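Local coordinates for protein apicoplast TIC22, putative (Plasmodium falciparum 3D7, PDB 4E6Z) that acts as an essential chaperone required for protein import into the apicoplast, the plastid of the malaria parasite, at residues S171-Q174 against L175-L179; A222-E225 against Q226-A230; I247-E250 against D251-K254. All coordinates share one frame; numbering follows the deposited sequence.

Interaction 1 of 3, residues S171-Q174 against L175-L179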
# COMPACT_ATOMS: atom_id res chain seq x y z
N SER A 171 -1.02 1.33 -5.32
CA SER A 171 -2.14 0.90 -6.15
C SER A 171 -2.25 1.76 -7.40
O SER A 171 -2.34 2.98 -7.31
CB SER A 171 -3.45 0.96 -5.36
OG SER A 171 -4.56 0.68 -6.20
N LYS A 172 -2.23 1.11 -8.56
CA LYS A 172 -2.31 1.83 -9.82
C LYS A 172 -3.59 2.68 -9.88
O LYS A 172 -3.57 3.81 -10.34
CB LYS A 172 -2.29 0.84 -10.99
CG LYS A 172 -2.28 1.49 -12.36
CD LYS A 172 -2.54 0.46 -13.45
CE LYS A 172 -2.35 1.05 -14.83
NZ LYS A 172 -0.92 1.40 -15.10
N ARG A 173 -4.68 2.11 -9.38
CA ARG A 173 -5.98 2.77 -9.42
C ARG A 173 -6.07 3.95 -8.44
O ARG A 173 -6.76 4.93 -8.70
CB ARG A 173 -7.09 1.75 -9.14
CG ARG A 173 -8.49 2.32 -9.20
CD ARG A 173 -9.53 1.28 -8.82
NE ARG A 173 -9.33 0.77 -7.46
CZ ARG A 173 -10.24 0.08 -6.78
NH1 ARG A 173 -11.43 -0.17 -7.31
NH2 ARG A 173 -9.97 -0.34 -5.55
N GLN A 174 -5.38 3.86 -7.31
CA GLN A 174 -5.39 4.93 -6.33
C GLN A 174 -4.48 6.09 -6.74
O GLN A 174 -4.77 7.25 -6.44
CB GLN A 174 -5.01 4.42 -4.93
CG GLN A 174 -5.92 3.32 -4.41
CD GLN A 174 -7.40 3.67 -4.52
OE1 GLN A 174 -7.80 4.81 -4.27
NE2 GLN A 174 -8.21 2.69 -4.89
N LEU A 175 -3.39 5.78 -7.43
CA LEU A 175 -2.52 6.83 -7.97
C LEU A 175 -3.29 7.69 -8.95
O LEU A 175 -3.12 8.90 -9.00
CB LEU A 175 -1.29 6.22 -8.65
CG LEU A 175 -0.13 5.84 -7.73
CD1 LEU A 175 0.82 4.86 -8.45
CD2 LEU A 175 0.60 7.09 -7.27
N GLN A 176 -4.14 7.04 -9.74
CA GLN A 176 -5.01 7.76 -10.65
C GLN A 176 -6.04 8.59 -9.88
O GLN A 176 -6.25 9.77 -10.18
CB GLN A 176 -5.72 6.80 -11.60
CG GLN A 176 -6.53 7.51 -12.67
CD GLN A 176 -5.72 8.54 -13.43
OE1 GLN A 176 -4.81 8.20 -14.20
NE2 GLN A 176 -6.05 9.82 -13.24
N ASN A 177 -6.68 7.98 -8.89
CA ASN A 177 -7.66 8.67 -8.06
C ASN A 177 -7.08 9.91 -7.40
O ASN A 177 -7.77 10.92 -7.23
CB ASN A 177 -8.21 7.72 -7.00
CG ASN A 177 -9.17 6.69 -7.56
OD1 ASN A 177 -9.71 6.87 -8.65
ND2 ASN A 177 -9.39 5.61 -6.83
N ALA A 178 -5.80 9.84 -7.04
CA ALA A 178 -5.15 10.92 -6.30
C ALA A 178 -4.82 12.13 -7.17
O ALA A 178 -4.76 13.26 -6.68
CB ALA A 178 -3.89 10.40 -5.62
N LEU A 179 -4.60 11.90 -8.46
CA LEU A 179 -4.25 12.98 -9.38
C LEU A 179 -5.29 14.09 -9.37
O LEU A 179 -4.95 15.26 -9.45
CB LEU A 179 -4.09 12.45 -10.81
CG LEU A 179 -2.77 11.72 -11.07
CD1 LEU A 179 -2.67 11.33 -12.53
CD2 LEU A 179 -1.61 12.61 -10.66
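Gln174 and Asn177 meet through their side-chain amides on the first turns of helix 172-179. Asn177 ND2 donates to Gln174 OE1 at 3.1 Å, and the N-H points almost straight at the oxygen, with an angle of 165°. The donor sits above the carbonyl plane of Gln174 and misses a lone pair, while OE1 lies in the amide plane of Asn177; the two amides are turned 65° against each other. In Gln174 the bend at chi2 (-50°) turns OE1 forward toward Asn177, three residues on. OE1 also accepts from Leu216 N and NE2 donates to Glu217, so at least three bonds grip this buried amide and fix its rotation at the start of helix 216-227.

Leu175 is the other large contributor. Its CB, CG and CD1 all lie near the carbonyl oxygen of Ser171, CG at 3.6 Å, and its N donates to Ser171 O at 3.0 Å. The leucine side chain also packs on Pro193 and Leu190, the proline at the start of strand 193-203. Further along, Asn177 N bonds to Arg173 O and Ala178 N to Gln174 O, the latter at 2.9 Å.

At the front end, Ser171 OG accepts a weak bond from Gln174 N at 3.5 Å, while Lys172 N donates to Asp108. This is a serine N-cap opening an alpha-helix.

Interaction 2 of 3, residues A222-E225 against Q226-A230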
# COMPACT_ATOMS: atom_id res chain seq x y z
N ALA A 222 -16.77 5.81 4.11
CA ALA A 222 -16.80 6.20 5.52
C ALA A 222 -17.45 7.57 5.69
O ALA A 222 -18.05 7.87 6.73
CB ALA A 222 -15.39 6.19 6.10
N ILE A 223 -17.33 8.41 4.67
CA ILE A 223 -17.95 9.72 4.66
C ILE A 223 -19.47 9.59 4.56
O ILE A 223 -20.20 10.24 5.29
CB ILE A 223 -17.43 10.58 3.49
CG1 ILE A 223 -15.99 11.00 3.75
CG2 ILE A 223 -18.31 11.80 3.29
CD1 ILE A 223 -15.30 11.63 2.55
N GLU A 224 -19.93 8.73 3.65
CA GLU A 224 -21.36 8.52 3.46
C GLU A 224 -22.01 7.95 4.72
O GLU A 224 -23.15 8.29 5.03
CB GLU A 224 -21.63 7.61 2.26
CG GLU A 224 -21.38 8.29 0.93
CD GLU A 224 -22.06 9.65 0.84
OE1 GLU A 224 -23.31 9.69 0.87
OE2 GLU A 224 -21.35 10.67 0.74
N GLU A 225 -21.29 7.09 5.42
CA GLU A 225 -21.79 6.56 6.69
C GLU A 225 -21.98 7.69 7.69
O GLU A 225 -22.89 7.66 8.52
CB GLU A 225 -20.83 5.52 7.25
CG GLU A 225 -21.21 5.02 8.64
CD GLU A 225 -20.12 4.18 9.28
OE1 GLU A 225 -20.23 3.87 10.49
OE2 GLU A 225 -19.14 3.84 8.58
N GLN A 226 -21.11 8.69 7.61
CA GLN A 226 -21.14 9.81 8.54
C GLN A 226 -22.25 10.79 8.17
O GLN A 226 -22.97 11.27 9.04
CB GLN A 226 -19.79 10.52 8.57
CG GLN A 226 -19.70 11.58 9.64
CD GLN A 226 -19.89 11.02 11.03
OE1 GLN A 226 -19.47 9.90 11.31
NE2 GLN A 226 -20.53 11.79 11.90
N LYS A 227 -22.38 11.09 6.88
CA LYS A 227 -23.39 12.02 6.42
C LYS A 227 -24.81 11.47 6.61
O LYS A 227 -25.73 12.22 6.95
CB LYS A 227 -23.16 12.41 4.96
CG LYS A 227 -21.81 13.08 4.72
CD LYS A 227 -21.83 13.99 3.50
CE LYS A 227 -22.14 13.23 2.22
NZ LYS A 227 -21.80 14.04 1.01
N ASN A 228 -24.97 10.17 6.41
CA ASN A 228 -26.27 9.53 6.55
C ASN A 228 -26.81 9.58 7.98
O ASN A 228 -27.97 9.26 8.23
CB ASN A 228 -26.22 8.08 6.07
CG ASN A 228 -25.98 7.97 4.58
OD1 ASN A 228 -26.17 8.93 3.83
ND2 ASN A 228 -25.56 6.79 4.13
N LYS A 229 -25.96 9.98 8.93
CA LYS A 229 -26.34 10.01 10.33
C LYS A 229 -25.98 11.34 11.00
O LYS A 229 -26.11 11.49 12.22
CB LYS A 229 -25.69 8.84 11.08
CG LYS A 229 -26.05 7.48 10.51
CD LYS A 229 -25.32 6.36 11.22
CE LYS A 229 -25.66 5.01 10.60
NZ LYS A 229 -24.92 3.89 11.25
N ALA A 230 -25.52 12.29 10.20
CA ALA A 230 -25.14 13.60 10.71
C ALA A 230 -26.37 14.38 11.18
O ALA A 230 -27.50 14.11 10.75
CB ALA A 230 -24.38 14.39 9.65
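Lys227 runs alongside Ile223 and then bends across to Glu224, one turn back on helix 216-227. Its CB lies 3.7 Å from Ile223 O. CG comes nearer to that same oxygen and also lies beside the isoleucine CG2, at 4.0 Å; CD keeps a looser contact with this methyl. The two side chains point the same way here, so the lysine's aliphatic part is laid against the branch of Ile223. At chi3 (-61°) the chain kinks and carries CE over to the carboxylate, where it lies 3.1 Å from Glu224 OE2. The tip, NZ, ends farther from that oxygen than CE does: the salt bridge from NZ to Glu224 OE2 measures 3.4 Å and joins residues three apart. Glu224 comes to meet it by a bend of its own at chi2 (-49°), which swings the carboxylate back toward the later turn although its CB starts out pointing away.

The backbone bonds below are uneven. Lys227 N donates to Ile223 O at 2.8 Å, a short and fairly straight alpha-helical bond. Gln226 N is shared less cleanly: it reaches Ala222 O at 3.3 Å and makes a weak, bent bond to Ile223 O. Farther on, Lys229 N turns back to Gln226 O at 3.3 Å.

Ile223 is the buried member of the group, resting on Ala197 of strand 193-203 and on Tyr236, which Gln226 and Lys227 touch as well. The salt bridge, by contrast, joins two exposed residues at the surface. These contacts lie near the C-terminal end of helix 216-227, consistent with an amphipathic helix, where i to i+4 bonding gives way to a type I beta turn from Lys227 to Ala230.

Interaction 3 of 3, residues I247-E250 against D251-K254; sequences IFTE and DHKK
Thr249 and His252 both carry their first side-chain branch between the backbone N and the carbonyl carbon, Thr249 OG1 with chi1 61° and His252 CG with chi1 77°. These torsions, with the chain turning between the two residues, set the threonine hydroxyl against the base of the histidine. The side chains cross at about a right angle. Thr249 OG1 lies 3.0 Å from His252 N, but the angle is too poor for a hydrogen bond. Its approach to His252 CB is implausibly short, so the exact fit here is doubtful. The imidazole is met less closely: Thr249 OG1 is 4.0 Å from His252 CG, and Ile247 O is 4.3 Å from His252 ND1. The hydroxyl instead makes a weak hydrogen bond with Leu246 O, just before the bend.

Asp251 and Glu250 add little more than contact with neighbouring backbone. Thr249 CB is 3.8 Å from Asp251 N, a distance to be read with the same caution. No hydrogen bond joins 247-250 to 251-254. Glu250 and Asp251 are exposed.

The whole bend links helix 243-247 to strand 255-258. Ile247 and His252 both touch Ile70 of helix 70-73, and His252 touches Lys73 too. Ile247 and Phe248 pack on Tyr139 of helix 135-150, while Lys254 makes backbone hydrogen bonds with Ile210 of strand 208-213, bringing the chain up to strand 255-258 at the edge of the four-stranded sheet.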
# COMPACT_ATOMS: atom_id res chain seq x y z
N ILE A 247 5.39 8.57 7.89
CA ILE A 247 6.23 7.71 8.71
C ILE A 247 7.13 8.55 9.62
O ILE A 247 7.42 8.17 10.75
CB ILE A 247 7.10 6.78 7.85
CG1 ILE A 247 6.34 5.52 7.44
CG2 ILE A 247 8.34 6.36 8.62
CD1 ILE A 247 5.03 5.78 6.74
N PHE A 248 7.56 9.70 9.11
CA PHE A 248 8.58 10.50 9.78
C PHE A 248 8.05 11.82 10.34
O PHE A 248 8.83 12.70 10.69
CB PHE A 248 9.74 10.78 8.82
CG PHE A 248 10.26 9.56 8.12
CD1 PHE A 248 11.32 8.84 8.66
CD2 PHE A 248 9.70 9.13 6.93
CE1 PHE A 248 11.80 7.71 8.02
CE2 PHE A 248 10.19 8.01 6.29
CZ PHE A 248 11.24 7.30 6.83
N THR A 249 6.73 11.96 10.42
CA THR A 249 6.16 13.15 11.04
C THR A 249 6.65 13.22 12.47
O THR A 249 6.87 12.19 13.11
CB THR A 249 4.62 13.13 11.03
OG1 THR A 249 4.15 12.00 11.78
CG2 THR A 249 4.08 13.06 9.61
N GLU A 250 6.83 14.44 12.98
CA GLU A 250 7.29 14.62 14.34
C GLU A 250 6.23 14.13 15.32
O GLU A 250 6.47 14.04 16.52
CB GLU A 250 7.61 16.10 14.60
CG GLU A 250 8.57 16.34 15.75
CD GLU A 250 9.02 17.79 15.83
OE1 GLU A 250 8.57 18.59 14.98
OE2 GLU A 250 9.82 18.12 16.73
N ASP A 251 5.06 13.80 14.79
CA ASP A 251 3.94 13.31 15.59
C ASP A 251 2.82 12.76 14.72
O ASP A 251 1.92 13.49 14.32
CB ASP A 251 3.41 14.43 16.49
CG ASP A 251 2.19 14.01 17.29
OD1 ASP A 251 2.37 13.34 18.33
OD2 ASP A 251 1.06 14.35 16.89
N HIS A 252 2.87 11.46 14.42
CA HIS A 252 1.84 10.83 13.60
C HIS A 252 0.79 10.12 14.45
O HIS A 252 -0.08 9.43 13.93
CB HIS A 252 2.45 9.82 12.62
CG HIS A 252 2.86 8.53 13.25
ND1 HIS A 252 4.16 8.24 13.60
CD2 HIS A 252 2.13 7.44 13.60
CE1 HIS A 252 4.22 7.04 14.14
NE2 HIS A 252 3.00 6.53 14.15
N LYS A 253 0.89 10.30 15.77
CA LYS A 253 -0.02 9.66 16.71
C LYS A 253 -1.47 10.01 16.38
O LYS A 253 -2.40 9.30 16.77
CB LYS A 253 0.31 10.10 18.13
CG LYS A 253 0.35 8.98 19.16
CD LYS A 253 0.75 9.52 20.53
CE LYS A 253 0.90 8.41 21.55
NZ LYS A 253 -0.34 7.58 21.66
N LYS A 254 -1.65 11.11 15.66
CA LYS A 254 -2.97 11.64 15.34
C LYS A 254 -3.61 10.95 14.14
O LYS A 254 -4.74 11.26 13.77
CB LYS A 254 -2.88 13.15 15.10
CG LYS A 254 -1.75 13.55 14.16
CD LYS A 254 -1.41 15.02 14.28
CE LYS A 254 -0.24 15.39 13.37
NZ LYS A 254 0.19 16.81 13.54

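How the interactions relate
The three contacts come in series along the chain and none touches another. Interaction 1 and interaction 2 have centres about 24 Å apart, interactions 1 and 3 about 23 Å, and interactions 2 and 3 about 27 Å. Interaction 1 spans helix 172-179 from its N-cap, whereas interaction 2 finishes helix 216-227; the start of that second helix is held by the first, and both helices touch strand 193-203 of the four-stranded mixed sheet. Interaction 3 lies farther along, leading into strand 255-258, an outer strand of that sheet. One short helix, one helix end and one bend thus border one sheet of the Tic22-like fold as separate local contacts, not a single site.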